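Local structure of putative DNA binding protein (Bacteroides thetaiotaomicron VPI-5482, 3HTN) at residues A[22-27]-A[115-120]; A[43-48]-A[126-131]; A[53-58]-A[74-79]. The protein is of unknown function but binds metal ions and may bind DNA. All coordinates share one frame; numbering follows the deposited sequence.

All three contacts share the antiparallel sheet of the PCC domain. Contact 1 joins the loop between strand 17-22 and helix 28-39 to the end of strand 107-117; contact 2 pairs strands 44-52 and 120-127; contact 3 brings the start of strand 54-60 to the approach of strand 76-88. The segments of contacts 1 and 2 alternate along the chain; contact 3 falls between those of either. Contacts 1 and 3, centres about 11 Å apart, touch through Asn118 and Gln75 and reach the second subunit. The centre of contact 2 lies about 21 and 23 Å from theirs, but contacts 2 and 3 meet where Gly48 packs on Ile78 and reach the third subunit, so each borders a neighbour.

Contact 1. Residues A[22-27]-A[115-120]; sequences INNHTE and AIQNGA
The imidazole of His25 has the amide nitrogen ND2 of Asn24 over one face, 3.3 Å above the ring plane and displaced toward the rim, and a water at the edge, in the ring plane, 2.7 Å from His25 ND1. That water also donates to Gln117 O, while ring atom CE1 of His25 lies 3.4 Å from Asn118 OD1, the ring and amide planes being 37° apart. His25 sits in the type II beta turn Asn23-Thr26, which leads into the N-terminus of helix 28-39 and docks on the end of strand 107-117 in the PCC domain. His25 NE2 bonds a pentaethylene glycol, probably from the crystallisation liquor, and the Asn118 amide nitrogen bonds Gln75.

Asn24, with CG anti to its backbone N (chi1 -159°), brings OD1 to Gly119 N at 2.9 Å; the same oxygen weakly accepts from His25 N. Where the turn ends, Gln117 N donates to Thr26 O over 3.0 Å in a nearly straight bond (169°). The Gln117 side chain leaves anti to its own N and runs extended along the turn, past Asn23 O. Gln117 NE2 thus spends two bonds, on Ile22 O (2.9 Å) and on Gly119 O, so that the loop and the corner of the strand share one buried amide; Gln117 OE1 rests 3.3 Å from Ile22 CB.

Glu27, the N-cap residue, bends at chi2 so that its carboxylate both caps the helix, OE1 accepting from Lys30 N and OE2 from Val29 N, and meets the strand: OE2 receives Ala115 N at 2.9 Å on its anti lone pair.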
loop_
_atom_site.group_PDB
_atom_site.type_symbol
_atom_site.label_atom_id
_atom_site.label_comp_id
_atom_site.label_asym_id
_atom_site.label_seq_id
_atom_site.Cartn_x
_atom_site.Cartn_y
_atom_site.Cartn_z
ATOM N N ILE A 22 -5.512 7.042 -15.586
ATOM C CA ILE A 22 -4.638 6.927 -16.741
ATOM C C ILE A 22 -5.444 6.330 -17.895
ATOM O O ILE A 22 -6.354 5.512 -17.679
ATOM C CB ILE A 22 -3.379 6.089 -16.376
ATOM C CG1 ILE A 22 -2.585 6.802 -15.257
ATOM C CG2 ILE A 22 -2.526 5.867 -17.610
ATOM C CD1 ILE A 22 -1.287 6.197 -14.895
ATOM N N ASN A 23 -5.160 6.791 -19.123
ATOM C CA ASN A 23 -5.841 6.294 -20.308
ATOM C C ASN A 23 -5.503 4.835 -20.529
ATOM O O ASN A 23 -4.395 4.389 -20.229
ATOM C CB ASN A 23 -5.439 7.083 -21.573
ATOM C CG ASN A 23 -5.930 8.512 -21.570
ATOM O OD1 ASN A 23 -6.647 8.935 -20.680
ATOM N ND2 ASN A 23 -5.493 9.283 -22.570
ATOM N N ASN A 24 -6.427 4.087 -21.101
ATOM C CA ASN A 24 -6.167 2.703 -21.386
ATOM C C ASN A 24 -5.049 2.594 -22.428
ATOM O O ASN A 24 -4.799 3.528 -23.217
ATOM C CB ASN A 24 -7.426 2.034 -21.912
ATOM C CG ASN A 24 -7.409 0.531 -21.753
ATOM O OD1 ASN A 24 -6.506 -0.031 -21.131
ATOM N ND2 ASN A 24 -8.412 -0.141 -22.332
ATOM N N HIS A 25 -4.359 1.462 -22.421
ATOM C CA HIS A 25 -3.293 1.167 -23.381
ATOM C C HIS A 25 -2.123 2.137 -23.319
ATOM O O HIS A 25 -1.397 2.311 -24.301
ATOM C CB HIS A 25 -3.845 1.126 -24.817
ATOM C CG HIS A 25 -5.072 0.300 -24.954
ATOM N ND1 HIS A 25 -5.111 -1.027 -24.593
ATOM C CD2 HIS A 25 -6.303 0.604 -25.419
ATOM C CE1 HIS A 25 -6.312 -1.511 -24.840
ATOM N NE2 HIS A 25 -7.060 -0.536 -25.324
ATOM N N THR A 26 -1.927 2.750 -22.161
ATOM C CA THR A 26 -0.903 3.745 -21.953
ATOM C C THR A 26 0.104 3.216 -20.952
ATOM O O THR A 26 -0.280 2.493 -20.027
ATOM C CB THR A 26 -1.577 5.007 -21.421
ATOM O OG1 THR A 26 -2.560 5.429 -22.386
ATOM C CG2 THR A 26 -0.605 6.133 -21.197
ATOM N N GLU A 27 1.378 3.557 -21.140
ATOM C CA GLU A 27 2.432 3.148 -20.232
ATOM C C GLU A 27 2.328 4.044 -18.989
ATOM O O GLU A 27 2.475 5.273 -19.068
ATOM C CB GLU A 27 3.809 3.185 -20.912
ATOM C CG GLU A 27 4.822 2.307 -20.192
ATOM C CD GLU A 27 5.338 2.947 -18.951
ATOM O OE1 GLU A 27 5.998 3.996 -19.082
ATOM O OE2 GLU A 27 5.052 2.425 -17.873
ATOM N N ALA A 115 4.741 -0.321 -17.148
ATOM C CA ALA A 115 3.569 -1.176 -17.200
ATOM C C ALA A 115 2.584 -0.559 -18.174
ATOM O O ALA A 115 2.344 0.632 -18.096
ATOM C CB ALA A 115 2.927 -1.344 -15.847
ATOM N N ILE A 116 2.007 -1.368 -19.052
ATOM C CA ILE A 116 1.029 -0.894 -20.034
ATOM C C ILE A 116 -0.370 -1.247 -19.557
ATOM O O ILE A 116 -0.705 -2.427 -19.424
ATOM C CB ILE A 116 1.273 -1.506 -21.428
ATOM C CG1 ILE A 116 2.686 -1.148 -21.922
ATOM C CG2 ILE A 116 0.196 -1.021 -22.423
ATOM C CD1 ILE A 116 3.089 -1.861 -23.243
ATOM N N GLN A 117 -1.184 -0.223 -19.309
ATOM C CA GLN A 117 -2.540 -0.429 -18.867
ATOM C C GLN A 117 -3.386 -1.202 -19.869
ATOM O O GLN A 117 -3.282 -1.016 -21.075
ATOM C CB GLN A 117 -3.159 0.919 -18.556
ATOM C CG GLN A 117 -4.541 0.885 -17.926
ATOM C CD GLN A 117 -4.923 2.202 -17.403
ATOM O OE1 GLN A 117 -4.114 2.876 -16.768
ATOM N NE2 GLN A 117 -6.158 2.589 -17.636
ATOM N N ASN A 118 -4.221 -2.072 -19.332
ATOM C CA ASN A 118 -5.207 -2.818 -20.106
ATOM C C ASN A 118 -6.423 -3.016 -19.205
ATOM O O ASN A 118 -6.627 -4.073 -18.598
ATOM C CB ASN A 118 -4.636 -4.139 -20.615
ATOM C CG ASN A 118 -5.488 -4.722 -21.706
ATOM O OD1 ASN A 118 -6.009 -3.977 -22.537
ATOM N ND2 ASN A 118 -5.673 -6.036 -21.699
ATOM N N GLY A 119 -7.230 -1.960 -19.128
ATOM C CA GLY A 119 -8.359 -1.867 -18.201
ATOM C C GLY A 119 -8.306 -0.477 -17.588
ATOM O O GLY A 119 -8.089 0.509 -18.303
ATOM N N ALA A 120 -8.467 -0.403 -16.270
ATOM C CA ALA A 120 -8.488 0.836 -15.510
ATOM C C ALA A 120 -7.142 1.124 -14.914
ATOM O O ALA A 120 -6.295 0.224 -14.772
ATOM C CB ALA A 120 -9.529 0.718 -14.388
HETATM O O HOH W 1 -8.592 -3.079 -22.245
HETATM O O HOH W 2 -3.132 -2.407 -23.409
#

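Contact 2. Residues A[43-48]-A[126-131]; sequences SGSING and EDYSER. With SO4 (sulfate ion), chain G.
Gly44 CA sits over the centre of the Tyr128 ring, 3.4 Å from its centroid and 13° off the ring normal, a close CH-pi contact. The Tyr128 ring lies flat on the glycine backbone, and Gly44 CA also touches Glu126 O at 3.0 Å. Ser43 approaches near the plane of the ring, its OG 3.3 Å from Tyr128 CB. That hydroxyl, held between N and the carbonyl carbon (chi1 70°), donates a short 2.6 Å bond to Glu130 O.

Strands 44-52 and 120-127, antiparallel neighbours in the sheet of the PCC domain, set this up, their pairing ending at Gly44 and Asp127. Ser45 and Glu126 form a hydrogen-bonded pair, with Glu126 N giving to Ser45 O at 2.9 Å and Ser45 N returning a bond on a lone pair of Glu126 O. Gly44 and Asp127 are the adjoining non-hydrogen-bonded pair, and Tyr128 N donates to Ser43 O at 3.0 Å (164°). Asp127 OD1 accepts from Ser129 N, an Asx turn as the chain leaves the sheet.

Further out, a water in the plane of the ring binds Tyr128 OH, Ser45 OG and Glu126 OE1, while the extended Glu126 side chain sends OE2 to Lys17 of the third subunit in a salt bridge. At the far end Arg131 offers NH1 and NH2 edge-on to one sulfate oxygen, O3, at 3.1 and 3.0 Å, and its NH2 also pairs with the C-terminal carboxylate of Arg149. That lysine probably favours the ionised form of Glu126, and the sulfate, likely from the crystallisation liquor, marks a spot that can hold an anion.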
loop_
_atom_site.group_PDB
_atom_site.type_symbol
_atom_site.label_atom_id
_atom_site.label_comp_id
_atom_site.label_asym_id
_atom_site.label_seq_id
_atom_site.Cartn_x
_atom_site.Cartn_y
_atom_site.Cartn_z
ATOM N N SER A 43 7.675 16.990 -4.816
ATOM C CA SER A 43 7.737 15.780 -4.021
ATOM C C SER A 43 6.324 15.388 -3.647
ATOM O O SER A 43 5.387 16.201 -3.745
ATOM C CB SER A 43 8.611 15.945 -2.774
ATOM O OG SER A 43 7.998 16.799 -1.828
ATOM N N GLY A 44 6.172 14.127 -3.249
ATOM C CA GLY A 44 4.848 13.608 -2.985
ATOM C C GLY A 44 4.822 12.109 -2.978
ATOM O O GLY A 44 5.851 11.461 -2.940
ATOM N N SER A 45 3.621 11.557 -3.063
ATOM C CA SER A 45 3.433 10.119 -3.054
ATOM C C SER A 45 2.468 9.722 -4.131
ATOM O O SER A 45 1.674 10.534 -4.598
ATOM C CB SER A 45 2.897 9.680 -1.706
ATOM O OG SER A 45 1.597 10.190 -1.533
ATOM N N ILE A 46 2.560 8.459 -4.547
ATOM C CA ILE A 46 1.667 7.906 -5.549
ATOM C C ILE A 46 1.255 6.536 -5.055
ATOM O O ILE A 46 2.096 5.774 -4.602
ATOM C CB ILE A 46 2.358 7.771 -6.937
ATOM C CG1 ILE A 46 2.878 9.110 -7.455
ATOM C CG2 ILE A 46 1.388 7.098 -7.959
ATOM C CD1 ILE A 46 3.623 9.061 -8.802
ATOM N N ASN A 47 -0.031 6.238 -5.153
ATOM C CA ASN A 47 -0.596 4.975 -4.728
ATOM C C ASN A 47 -1.776 4.666 -5.609
ATOM O O ASN A 47 -2.553 5.545 -5.920
ATOM C CB ASN A 47 -1.091 5.085 -3.313
ATOM C CG ASN A 47 0.019 5.236 -2.335
ATOM O OD1 ASN A 47 0.684 4.243 -1.998
ATOM N ND2 ASN A 47 0.259 6.475 -1.858
ATOM N N GLY A 48 -1.933 3.418 -6.017
ATOM C CA GLY A 48 -3.132 3.037 -6.708
ATOM C C GLY A 48 -3.233 1.620 -7.192
ATOM O O GLY A 48 -2.456 0.747 -6.774
ATOM N N GLU A 126 -0.349 12.594 -4.196
ATOM C CA GLU A 126 -0.314 13.652 -3.202
ATOM C C GLU A 126 0.864 14.553 -3.506
ATOM O O GLU A 126 1.962 14.073 -3.747
ATOM C CB GLU A 126 -0.164 13.124 -1.791
ATOM C CG GLU A 126 -0.237 14.244 -0.752
ATOM C CD GLU A 126 -0.220 13.758 0.680
ATOM O OE1 GLU A 126 -0.315 12.530 0.906
ATOM O OE2 GLU A 126 -0.101 14.619 1.581
ATOM N N ASP A 127 0.613 15.850 -3.447
ATOM C CA ASP A 127 1.613 16.883 -3.677
ATOM C C ASP A 127 2.023 17.461 -2.320
ATOM O O ASP A 127 1.192 18.012 -1.605
ATOM C CB ASP A 127 0.999 17.957 -4.556
ATOM C CG ASP A 127 1.946 19.071 -4.885
ATOM O OD1 ASP A 127 3.133 19.059 -4.524
ATOM O OD2 ASP A 127 1.451 20.030 -5.529
ATOM N N TYR A 128 3.293 17.278 -1.955
ATOM C CA TYR A 128 3.817 17.822 -0.710
ATOM C C TYR A 128 4.155 19.305 -0.776
ATOM O O TYR A 128 4.356 19.901 0.264
ATOM C CB TYR A 128 5.064 17.080 -0.254
ATOM C CG TYR A 128 4.896 15.605 0.029
ATOM C CD1 TYR A 128 3.683 15.054 0.422
ATOM C CD2 TYR A 128 5.998 14.757 -0.018
ATOM C CE1 TYR A 128 3.568 13.697 0.700
ATOM C CE2 TYR A 128 5.889 13.423 0.261
ATOM C CZ TYR A 128 4.680 12.901 0.616
ATOM O OH TYR A 128 4.581 11.572 0.897
ATOM N N SER A 129 4.243 19.885 -1.973
ATOM C CA SER A 129 4.598 21.297 -2.129
ATOM C C SER A 129 5.937 21.655 -1.487
ATOM O O SER A 129 6.110 22.770 -0.989
ATOM C CB SER A 129 3.475 22.212 -1.574
ATOM O OG SER A 129 2.269 21.992 -2.253
ATOM N N GLU A 130 6.878 20.723 -1.496
ATOM C CA GLU A 130 8.207 20.932 -0.918
ATOM C C GLU A 130 9.232 20.198 -1.765
ATOM O O GLU A 130 8.938 19.161 -2.339
ATOM C CB GLU A 130 8.301 20.342 0.481
ATOM C CG GLU A 130 7.390 20.918 1.525
ATOM C CD GLU A 130 7.855 22.230 2.085
ATOM O OE1 GLU A 130 8.872 22.775 1.601
ATOM O OE2 GLU A 130 7.194 22.715 3.029
ATOM N N ARG A 131 10.454 20.717 -1.797
ATOM C CA ARG A 131 11.546 20.088 -2.542
ATOM C C ARG A 131 12.094 18.888 -1.785
ATOM O O ARG A 131 12.284 18.963 -0.581
ATOM C CB ARG A 131 12.683 21.091 -2.764
ATOM C CG ARG A 131 14.010 20.521 -3.287
ATOM C CD ARG A 131 15.018 21.630 -3.482
ATOM N NE ARG A 131 16.314 21.117 -3.931
ATOM C CZ ARG A 131 16.602 20.767 -5.184
ATOM N NH1 ARG A 131 15.675 20.848 -6.133
ATOM N NH2 ARG A 131 17.826 20.338 -5.497
HETATM S S SO4 G . 17.416 18.488 -8.654
HETATM O O1 SO4 G . 18.752 17.859 -8.849
HETATM O O2 SO4 G . 16.619 18.311 -9.894
HETATM O O3 SO4 G . 17.564 19.923 -8.409
HETATM O O4 SO4 G . 16.785 17.995 -7.428
HETATM O O HOH W 3 6.766 10.204 -0.169
HETATM O O HOH W 4 2.256 10.563 1.471
#

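Contact 3. Residues A[53-58]-A[74-79]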
loop_
_atom_site.group_PDB
_atom_site.type_symbol
_atom_site.label_atom_id
_atom_site.label_comp_id
_atom_site.label_asym_id
_atom_site.label_seq_id
_atom_site.Cartn_x
_atom_site.Cartn_y
_atom_site.Cartn_z
ATOM N N GLY A 53 -1.459 -5.172 -19.154
ATOM C CA GLY A 53 -1.128 -6.234 -20.108
ATOM C C GLY A 53 0.342 -6.478 -20.345
ATOM O O GLY A 53 0.712 -7.414 -21.084
ATOM N N GLU A 54 1.185 -5.668 -19.703
ATOM C CA GLU A 54 2.631 -5.809 -19.801
ATOM C C GLU A 54 3.238 -5.127 -18.582
ATOM O O GLU A 54 2.744 -4.095 -18.142
ATOM C CB GLU A 54 3.158 -5.211 -21.107
ATOM C CG GLU A 54 4.603 -5.574 -21.403
ATOM C CD GLU A 54 4.960 -5.425 -22.869
ATOM O OE1 GLU A 54 4.168 -5.884 -23.735
ATOM O OE2 GLU A 54 6.043 -4.864 -23.153
ATOM N N LEU A 55 4.291 -5.724 -18.030
ATOM C CA LEU A 55 4.966 -5.221 -16.843
ATOM C C LEU A 55 6.443 -5.433 -16.956
ATOM O O LEU A 55 6.855 -6.516 -17.351
ATOM C CB LEU A 55 4.513 -6.033 -15.631
ATOM C CG LEU A 55 5.142 -5.717 -14.276
ATOM C CD1 LEU A 55 4.801 -4.296 -13.799
ATOM C CD2 LEU A 55 4.748 -6.755 -13.244
ATOM N N THR A 56 7.227 -4.431 -16.579
ATOM C CA THR A 56 8.668 -4.610 -16.483
ATOM C C THR A 56 9.093 -4.249 -15.063
ATOM O O THR A 56 8.849 -3.129 -14.596
ATOM C CB THR A 56 9.456 -3.780 -17.480
ATOM O OG1 THR A 56 8.973 -4.065 -18.797
ATOM C CG2 THR A 56 10.956 -4.135 -17.403
ATOM N N LEU A 57 9.761 -5.204 -14.411
ATOM C CA LEU A 57 10.355 -5.039 -13.088
ATOM C C LEU A 57 11.850 -5.116 -13.176
ATOM O O LEU A 57 12.376 -5.764 -14.079
ATOM C CB LEU A 57 9.859 -6.125 -12.138
ATOM C CG LEU A 57 8.350 -6.262 -11.954
ATOM C CD1 LEU A 57 8.022 -7.490 -11.089
ATOM C CD2 LEU A 57 7.722 -4.954 -11.399
ATOM N N ARG A 58 12.542 -4.455 -12.253
ATOM C CA ARG A 58 13.996 -4.533 -12.141
ATOM C C ARG A 58 14.395 -5.160 -10.828
ATOM O O ARG A 58 13.895 -4.755 -9.774
ATOM C CB ARG A 58 14.626 -3.155 -12.217
ATOM C CG ARG A 58 16.139 -3.175 -12.056
ATOM C CD ARG A 58 16.794 -1.907 -12.468
ATOM N NE ARG A 58 16.717 -1.713 -13.904
ATOM C CZ ARG A 58 17.119 -0.626 -14.567
ATOM N NH1 ARG A 58 17.549 0.435 -13.932
ATOM N NH2 ARG A 58 17.026 -0.579 -15.872
ATOM N N GLU A 74 1.317 -10.550 -20.274
ATOM C CA GLU A 74 0.113 -11.258 -19.867
ATOM C C GLU A 74 -0.792 -10.284 -19.136
ATOM O O GLU A 74 -0.342 -9.211 -18.728
ATOM C CB GLU A 74 0.507 -12.413 -18.932
ATOM C CG GLU A 74 1.140 -11.967 -17.634
ATOM C CD GLU A 74 1.726 -13.094 -16.879
ATOM O OE1 GLU A 74 2.858 -13.479 -17.208
ATOM O OE2 GLU A 74 1.075 -13.619 -15.957
ATOM N N GLN A 75 -2.026 -10.682 -18.896
ATOM C CA GLN A 75 -2.958 -9.841 -18.180
ATOM C C GLN A 75 -2.654 -9.956 -16.683
ATOM O O GLN A 75 -2.448 -11.061 -16.161
ATOM C CB GLN A 75 -4.405 -10.236 -18.467
ATOM C CG GLN A 75 -5.414 -9.317 -17.881
ATOM C CD GLN A 75 -5.398 -7.920 -18.485
ATOM O OE1 GLN A 75 -4.874 -7.715 -19.581
ATOM N NE2 GLN A 75 -6.032 -6.970 -17.814
HETATM N N MSE A 76 -2.566 -8.824 -16.006
HETATM C CA MSE A 76 -2.307 -8.805 -14.580
HETATM C C MSE A 76 -3.132 -7.723 -13.916
HETATM O O MSE A 76 -3.389 -6.681 -14.520
HETATM C CB MSE A 76 -0.808 -8.508 -14.288
HETATM C CG MSE A 76 0.116 -9.611 -14.751
HETATM SE SE MSE A 76 1.961 -9.103 -14.898
HETATM C CE MSE A 76 1.797 -8.160 -16.653
ATOM N N GLU A 77 -3.478 -7.945 -12.655
ATOM C CA GLU A 77 -4.108 -6.929 -11.820
ATOM C C GLU A 77 -3.056 -6.270 -10.959
ATOM O O GLU A 77 -2.235 -6.984 -10.366
ATOM C CB GLU A 77 -5.134 -7.576 -10.909
ATOM C CG GLU A 77 -6.417 -8.030 -11.657
ATOM C CD GLU A 77 -7.269 -6.896 -12.254
ATOM O OE1 GLU A 77 -7.017 -5.686 -11.997
ATOM O OE2 GLU A 77 -8.209 -7.218 -13.028
ATOM N N ILE A 78 -3.020 -4.948 -10.897
ATOM C CA ILE A 78 -2.157 -4.263 -9.970
ATOM C C ILE A 78 -2.847 -4.265 -8.612
ATOM O O ILE A 78 -3.851 -3.538 -8.410
ATOM C CB ILE A 78 -1.904 -2.804 -10.379
ATOM C CG1 ILE A 78 -1.300 -2.696 -11.787
ATOM C CG2 ILE A 78 -0.993 -2.130 -9.326
ATOM C CD1 ILE A 78 -1.155 -1.275 -12.311
ATOM N N SER A 79 -2.375 -5.066 -7.662
ATOM C CA SER A 79 -3.005 -5.067 -6.337
ATOM C C SER A 79 -2.548 -3.872 -5.527
ATOM O O SER A 79 -3.319 -3.359 -4.706
ATOM C CB SER A 79 -2.766 -6.360 -5.588
ATOM O OG SER A 79 -1.388 -6.565 -5.322
#
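At a corner of the antiparallel sheet of the PCC domain, the chain turns at Gly53 to enter strand 54-60 and passes close to the residues that lead into strand 76-88. No beta bridge joins the two segments; the backbone link is a single weak hydrogen bond, Glu74 N to Gly53 O at 3.3 Å, with Gly53 CA also 3.4 Å from Glu74 O.

The apolar part of the meeting is carried by Met76, present as selenomethionine, and Leu55, whose side chains cross at about a right angle. Met76 keeps CG anti to its carbonyl carbon (chi1 -67°) and bends at chi3 (-79°). That bend carries the CE methyl to the base of the leucine, 3.6 Å from Leu55 CB and 3.7 Å from Leu55 N, while SE lies 4.0 Å from Leu55 CD2.

The polar ends look elsewhere: Glu74 OE1 forms a salt bridge with Arg102, and Gln75 OE1 accepts from Asn118 ND2. Around the pair, Val100 of strand 91-101 touches both Leu55 and Met76, Leu112 of strand 107-117 packs on Leu55, and Ile52 of strand 44-52 meets Met76.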